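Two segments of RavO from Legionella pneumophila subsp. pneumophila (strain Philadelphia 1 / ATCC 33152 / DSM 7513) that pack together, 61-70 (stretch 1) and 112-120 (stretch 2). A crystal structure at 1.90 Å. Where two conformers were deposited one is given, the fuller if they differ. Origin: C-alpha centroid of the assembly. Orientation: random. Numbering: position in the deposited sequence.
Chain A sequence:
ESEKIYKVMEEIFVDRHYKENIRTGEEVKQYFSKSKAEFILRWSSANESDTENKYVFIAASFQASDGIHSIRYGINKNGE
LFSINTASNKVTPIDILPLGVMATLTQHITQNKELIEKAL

Stretch 1 (61-70) SFQASDGIHS
Stretch 2, residues 112-120: NKELIEKAL

Stretch 1 is a β-hairpin, with strands 61-64 and 67-70 joined by a type I turn from Ala 64 to Gly 67, and stretch 2 is helical from Asn 112, where the helix is already under way, and packs against it. The first strand and the helix run in nearly the same direction, their axes 21° apart (signed crossing angle -21°) and 9.2 Å at closest approach. In register, Phe 62 CA lies 7.4 Å from Lys 113 CA, and Ala 64 CA 6.4 Å from Glu 117 CA. Together the two stretches bury 415 Å².

Ser 61 (m) is out of reach of the helix; its OG lies 2.7 Å from Ser 70 OG, a hydrogen bond between the hairpin strands. Phe 62, extended at phi/psi -150/170, pairs with His 69 through both backbone hydrogen bonds (N to His 69 O, 2.9 Å; O to His 69 N, 2.8 Å). Its CB points toward the helix, and chi1 55° (p) with chi2 86° lays one ring face beneath Lys 113, whose CB sits 3.9 Å from the ring centroid in a CH-pi contact. Phe 62 CD1 meets Lys 113 CG at 3.6 Å, while Ile 116 CG1 lies at the ring edge, 4.5 Å from Phe 62 CZ.

Gln 63 (t, t) turns its CB away and contributes its carbonyl instead. Lys 113, with chi1 to chi3 all t and chi4 p, reaches along the phenyl ring so that NZ donates a very short 2.4 Å hydrogen bond to Gln 63 O. The same NZ forms a salt bridge with Glu 117 OE2 at 2.9 Å, one helical turn on; the long lysine chain thus combines apolar packing with a charged end.

Ala 64 points toward the helix, its small CB 4.1 Å from Ile 116 CG2 and 3.9 Å from Leu 120 CD1. At the turn, Ser 65 (-68/-19, p) brings OG within 3.4 Å of Leu 120 CD1, a van der Waals contact with a poorly ordered residue. Asp 66 (-97/5, chi1 76°) accepts a 2.5 Å hydrogen bond at OD1 from His 69 NE2. Gly 67 adopts 126/-165, where a CB would jam against the preceding carbonyl oxygen, so glycine suits the position.

Ile 68 is out of reach of the helix, but His 69 (chi1 -56°, m; chi2 -99°) points toward it. Ile 116, m at both chi angles, places CG2 over one imidazole face, 4.0 Å from the ring centroid and 3.7 Å from His 69 NE2. This isoleucine therefore touches Phe 62, Ala 64 and His 69, linking both strands to the helix.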

ATOM      1  N   SER A  61       4.932 -15.667   0.504  1.00 29.73           N
ATOM      2  CA  SER A  61       5.431 -16.799   1.270  1.00 31.80           C
ATOM      3  C   SER A  61       4.279 -17.748   1.552  1.00 31.87           C
ATOM      4  O   SER A  61       3.144 -17.310   1.760  1.00 29.39           O
ATOM      5  CB  SER A  61       6.083 -16.358   2.590  1.00 34.62           C
ATOM      6  OG  SER A  61       7.287 -15.652   2.347  1.00 35.29           O
ATOM      7  N   PHE A  62       4.567 -19.047   1.539  1.00 33.57           N
ATOM      8  CA  PHE A  62       3.585 -20.047   1.923  1.00 33.39           C
ATOM      9  C   PHE A  62       4.324 -21.237   2.514  1.00 36.85           C
ATOM     10  O   PHE A  62       5.551 -21.327   2.449  1.00 38.01           O
ATOM     11  CB  PHE A  62       2.699 -20.471   0.745  1.00 34.30           C
ATOM     12  CG  PHE A  62       3.465 -20.961  -0.451  1.00 36.76           C
ATOM     13  CD1 PHE A  62       3.855 -22.286  -0.547  1.00 39.60           C
ATOM     14  CD2 PHE A  62       3.786 -20.095  -1.486  1.00 36.29           C
ATOM     15  CE1 PHE A  62       4.559 -22.744  -1.647  1.00 43.34           C
ATOM     16  CE2 PHE A  62       4.490 -20.549  -2.586  1.00 39.50           C
ATOM     17  CZ  PHE A  62       4.876 -21.871  -2.665  1.00 41.28           C
ATOM     18  N   GLN A  63       3.562 -22.151   3.102  1.00 37.59           N
ATOM     19  CA  GLN A  63       4.128 -23.303   3.787  1.00 40.30           C
ATOM     20  C   GLN A  63       3.610 -24.589   3.161  1.00 44.38           C
ATOM     21  O   GLN A  63       2.407 -24.723   2.914  1.00 44.27           O
ATOM     22  CB  GLN A  63       3.792 -23.273   5.281  1.00 41.08           C
ATOM     23  CG  GLN A  63       4.481 -24.365   6.084  1.00 47.57           C
ATOM     24  CD  GLN A  63       4.276 -24.203   7.577  1.00 50.73           C
ATOM     25  OE1 GLN A  63       5.225 -24.276   8.354  1.00 55.78           O
ATOM     26  NE2 GLN A  63       3.030 -23.991   7.984  1.00 50.77           N
ATOM     27  N   ALA A  64       4.522 -25.519   2.905  1.00 48.27           N
ATOM     28  CA  ALA A  64       4.215 -26.900   2.563  1.00 51.65           C
ATOM     29  C   ALA A  64       4.861 -27.810   3.602  1.00 55.01           C
ATOM     30  O   ALA A  64       5.459 -27.346   4.576  1.00 53.93           O
ATOM     31  CB  ALA A  64       4.695 -27.238   1.149  1.00 53.70           C
ATOM     32  N   SER A  65       4.754 -29.125   3.386  1.00 60.10           N
ATOM     33  CA  SER A  65       5.255 -30.067   4.380  1.00 63.75           C
ATOM     34  C   SER A  65       6.775 -30.050   4.489  1.00 64.72           C
ATOM     35  O   SER A  65       7.315 -30.510   5.502  1.00 68.86           O
ATOM     36  CB  SER A  65       4.770 -31.484   4.066  1.00 68.85           C
ATOM     37  OG  SER A  65       5.221 -31.913   2.795  1.00 72.66           O
ATOM     38  N   ASP A  66       7.479 -29.527   3.486  1.00 61.89           N
ATOM     39  CA  ASP A  66       8.932 -29.435   3.540  1.00 64.73           C
ATOM     40  C   ASP A  66       9.421 -28.067   3.994  1.00 60.85           C
ATOM     41  O   ASP A  66      10.633 -27.826   4.000  1.00 63.07           O
ATOM     42  CB  ASP A  66       9.540 -29.794   2.177  1.00 66.09           C
ATOM     43  CG  ASP A  66       9.400 -28.682   1.154  1.00 61.54           C
ATOM     44  OD1 ASP A  66       8.443 -27.884   1.259  1.00 57.52           O
ATOM     45  OD2 ASP A  66      10.247 -28.613   0.239  1.00 62.02           O
ATOM     46  N   GLY A  67       8.519 -27.170   4.381  1.00 55.12           N
ATOM     47  CA  GLY A  67       8.928 -25.882   4.903  1.00 51.36           C
ATOM     48  C   GLY A  67       8.311 -24.699   4.189  1.00 47.25           C
ATOM     49  O   GLY A  67       7.335 -24.840   3.447  1.00 44.72           O
ATOM     50  N   ILE A  68       8.875 -23.525   4.407  1.00 44.83           N
ATOM     51  CA  ILE A  68       8.348 -22.293   3.839  1.00 41.25           C
ATOM     52  C   ILE A  68       8.998 -22.061   2.487  1.00 42.64           C
ATOM     53  O   ILE A  68      10.202 -22.293   2.308  1.00 40.76           O
ATOM     54  CB  ILE A  68       8.581 -21.112   4.796  1.00 39.20           C
ATOM     55  CG1 ILE A  68       7.710 -21.284   6.037  1.00 38.15           C
ATOM     56  CG2 ILE A  68       8.267 -19.786   4.126  1.00 36.62           C
ATOM     57  CD1 ILE A  68       8.392 -20.881   7.291  1.00 42.18           C
ATOM     58  N   HIS A  69       8.182 -21.645   1.526  1.00 36.16           N
ATOM     59  CA  HIS A  69       8.624 -21.258   0.195  1.00 39.04           C
ATOM     60  C   HIS A  69       8.220 -19.815  -0.065  1.00 35.62           C
ATOM     61  O   HIS A  69       7.200 -19.335   0.443  1.00 35.45           O
ATOM     62  CB  HIS A  69       8.027 -22.175  -0.880  1.00 40.78           C
ATOM     63  CG  HIS A  69       8.315 -23.626  -0.657  1.00 43.12           C
ATOM     64  ND1 HIS A  69       9.328 -24.292  -1.309  1.00 46.99           N
ATOM     65  CD2 HIS A  69       7.731 -24.536   0.157  1.00 43.93           C
ATOM     66  CE1 HIS A  69       9.355 -25.553  -0.912  1.00 49.46           C
ATOM     67  NE2 HIS A  69       8.394 -25.726  -0.021  1.00 48.00           N
ATOM     68  N   SER A  70       9.027 -19.120  -0.858  1.00 34.21           N
ATOM     69  CA  SER A  70       8.750 -17.733  -1.182  1.00 33.18           C
ATOM     70  C   SER A  70       8.876 -17.510  -2.684  1.00 34.66           C
ATOM     71  O   SER A  70       9.538 -18.269  -3.395  1.00 38.78           O
ATOM     72  CB  SER A  70       9.684 -16.785  -0.412  1.00 35.97           C
ATOM     73  OG  SER A  70       9.348 -16.744   0.966  1.00 35.74           O
ATOM     74  N   ASN A 112       1.413 -22.285  -7.829  1.00 37.33           N
ATOM     75  CA  ASN A 112       2.797 -22.661  -7.551  1.00 39.17           C
ATOM     76  C   ASN A 112       2.889 -23.516  -6.294  1.00 39.74           C
ATOM     77  O   ASN A 112       3.660 -24.483  -6.246  1.00 42.89           O
ATOM     78  CB  ASN A 112       3.666 -21.411  -7.415  1.00 38.32           C
ATOM     79  CG  ASN A 112       4.440 -21.107  -8.680  1.00 39.62           C
ATOM     80  OD1 ASN A 112       5.077 -21.984  -9.251  1.00 42.73           O
ATOM     81  ND2 ASN A 112       4.367 -19.862  -9.137  1.00 39.17           N
ATOM     82  N   LYS A 113       2.114 -23.170  -5.264  1.00 39.19           N
ATOM     83  CA  LYS A 113       2.050 -24.015  -4.078  1.00 41.29           C
ATOM     84  C   LYS A 113       1.526 -25.403  -4.428  1.00 42.84           C
ATOM     85  O   LYS A 113       1.971 -26.410  -3.859  1.00 44.03           O
ATOM     86  CB  LYS A 113       1.168 -23.356  -3.017  1.00 43.42           C
ATOM     87  CG  LYS A 113       0.985 -24.172  -1.746  1.00 49.31           C
ATOM     88  CD  LYS A 113       0.247 -23.359  -0.684  1.00 53.01           C
ATOM     89  CE  LYS A 113      -0.098 -24.209   0.520  1.00 61.04           C
ATOM     90  NZ  LYS A 113       1.088 -24.989   0.956  1.00 63.91           N
ATOM     91  N   GLU A 114       0.578 -25.474  -5.364  1.00 42.30           N
ATOM     92  CA  GLU A 114       0.033 -26.764  -5.775  1.00 46.56           C
ATOM     93  C   GLU A 114       1.104 -27.636  -6.416  1.00 45.23           C
ATOM     94  O   GLU A 114       1.183 -28.837  -6.135  1.00 46.65           O
ATOM     95  CB  GLU A 114      -1.139 -26.550  -6.732  1.00 51.93           C
ATOM     96  CG  GLU A 114      -1.797 -27.827  -7.217  1.00 60.58           C
ATOM     97  CD  GLU A 114      -3.251 -27.620  -7.596  1.00 67.46           C
ATOM     98  OE1 GLU A 114      -3.726 -26.466  -7.519  1.00 66.81           O
ATOM     99  OE2 GLU A 114      -3.916 -28.609  -7.972  1.00 73.69           O
ATOM    100  N   LEU A 115       1.938 -27.047  -7.280  1.00 41.55           N
ATOM    101  CA  LEU A 115       3.023 -27.806  -7.899  1.00 42.44           C
ATOM    102  C   LEU A 115       3.979 -28.354  -6.848  1.00 42.15           C
ATOM    103  O   LEU A 115       4.412 -29.509  -6.932  1.00 44.92           O
ATOM    104  CB  LEU A 115       3.786 -26.929  -8.891  1.00 41.09           C
ATOM    105  CG  LEU A 115       3.163 -26.645 -10.258  1.00 43.42           C
ATOM    106  CD1 LEU A 115       4.105 -25.784 -11.078  1.00 43.29           C
ATOM    107  CD2 LEU A 115       2.842 -27.936 -10.992  1.00 46.54           C
ATOM    108  N   ILE A 116       4.321 -27.530  -5.855  1.00 40.05           N
ATOM    109  CA  ILE A 116       5.223 -27.964  -4.790  1.00 43.64           C
ATOM    110  C   ILE A 116       4.622 -29.134  -4.023  1.00 48.57           C
ATOM    111  O   ILE A 116       5.278 -30.160  -3.802  1.00 51.30           O
ATOM    112  CB  ILE A 116       5.542 -26.788  -3.847  1.00 44.21           C
ATOM    113  CG1 ILE A 116       6.273 -25.672  -4.595  1.00 44.07           C
ATOM    114  CG2 ILE A 116       6.349 -27.276  -2.632  1.00 47.06           C
ATOM    115  CD1 ILE A 116       7.697 -26.008  -4.954  1.00 45.98           C
ATOM    116  N   GLU A 117       3.357 -28.999  -3.610  1.00 51.25           N
ATOM    117  CA  GLU A 117       2.718 -30.017  -2.781  0.50 56.82           C
ATOM    118  C   GLU A 117       2.569 -31.339  -3.524  1.00 58.92           C
ATOM    119  O   GLU A 117       2.680 -32.414  -2.924  1.00 62.01           O
ATOM    120  CB  GLU A 117       1.348 -29.527  -2.313  0.50 59.48           C
ATOM    121  CG  GLU A 117       1.390 -28.413  -1.287  0.50 59.24           C
ATOM    122  CD  GLU A 117       0.009 -28.055  -0.782  0.50 62.66           C
ATOM    123  OE1 GLU A 117      -0.974 -28.313  -1.508  0.50 63.89           O
ATOM    124  OE2 GLU A 117      -0.094 -27.519   0.342  0.50 64.84           O
ATOM    125  N   LYS A 118       2.291 -31.280  -4.828  1.00 57.28           N
ATOM    126  CA  LYS A 118       2.121 -32.520  -5.581  1.00 62.90           C
ATOM    127  C   LYS A 118       3.450 -33.231  -5.801  1.00 62.31           C
ATOM    128  O   LYS A 118       3.482 -34.462  -5.913  1.00 65.01           O
ATOM    129  CB  LYS A 118       1.434 -32.239  -6.918  1.00 65.97           C
ATOM    130  CG  LYS A 118      -0.085 -32.334  -6.851  1.00 72.94           C
ATOM    131  CD  LYS A 118      -0.756 -31.374  -7.822  1.00 73.49           C
ATOM    132  CE  LYS A 118      -2.270 -31.383  -7.653  1.00 79.41           C
ATOM    133  NZ  LYS A 118      -2.694 -30.966  -6.285  1.00 80.32           N
ATOM    134  N   ALA A 119       4.554 -32.482  -5.855  1.00 59.28           N
ATOM    135  CA  ALA A 119       5.864 -33.101  -6.019  1.00 59.33           C
ATOM    136  C   ALA A 119       6.345 -33.767  -4.736  1.00 62.89           C
ATOM    137  O   ALA A 119       7.137 -34.713  -4.793  1.00 64.34           O
ATOM    138  CB  ALA A 119       6.885 -32.061  -6.486  1.00 54.26           C
ATOM    139  N   LEU A 120       5.885 -33.292  -3.582  1.00 92.06           N
ATOM    140  CA  LEU A 120       6.267 -33.875  -2.303  1.00 96.06           C
ATOM    141  C   LEU A 120       5.563 -35.211  -2.085  1.00100.73           C
ATOM    142  O   LEU A 120       6.040 -36.070  -1.341  1.00106.57           O
ATOM    143  CB  LEU A 120       5.943 -32.910  -1.162  1.00 91.81           C
ATOM    144  CG  LEU A 120       6.820 -31.658  -1.118  1.00 89.41           C
ATOM    145  CD1 LEU A 120       6.258 -30.623  -0.154  1.00 85.42           C
ATOM    146  CD2 LEU A 120       8.247 -32.029  -0.743  1.00 94.07           C
TER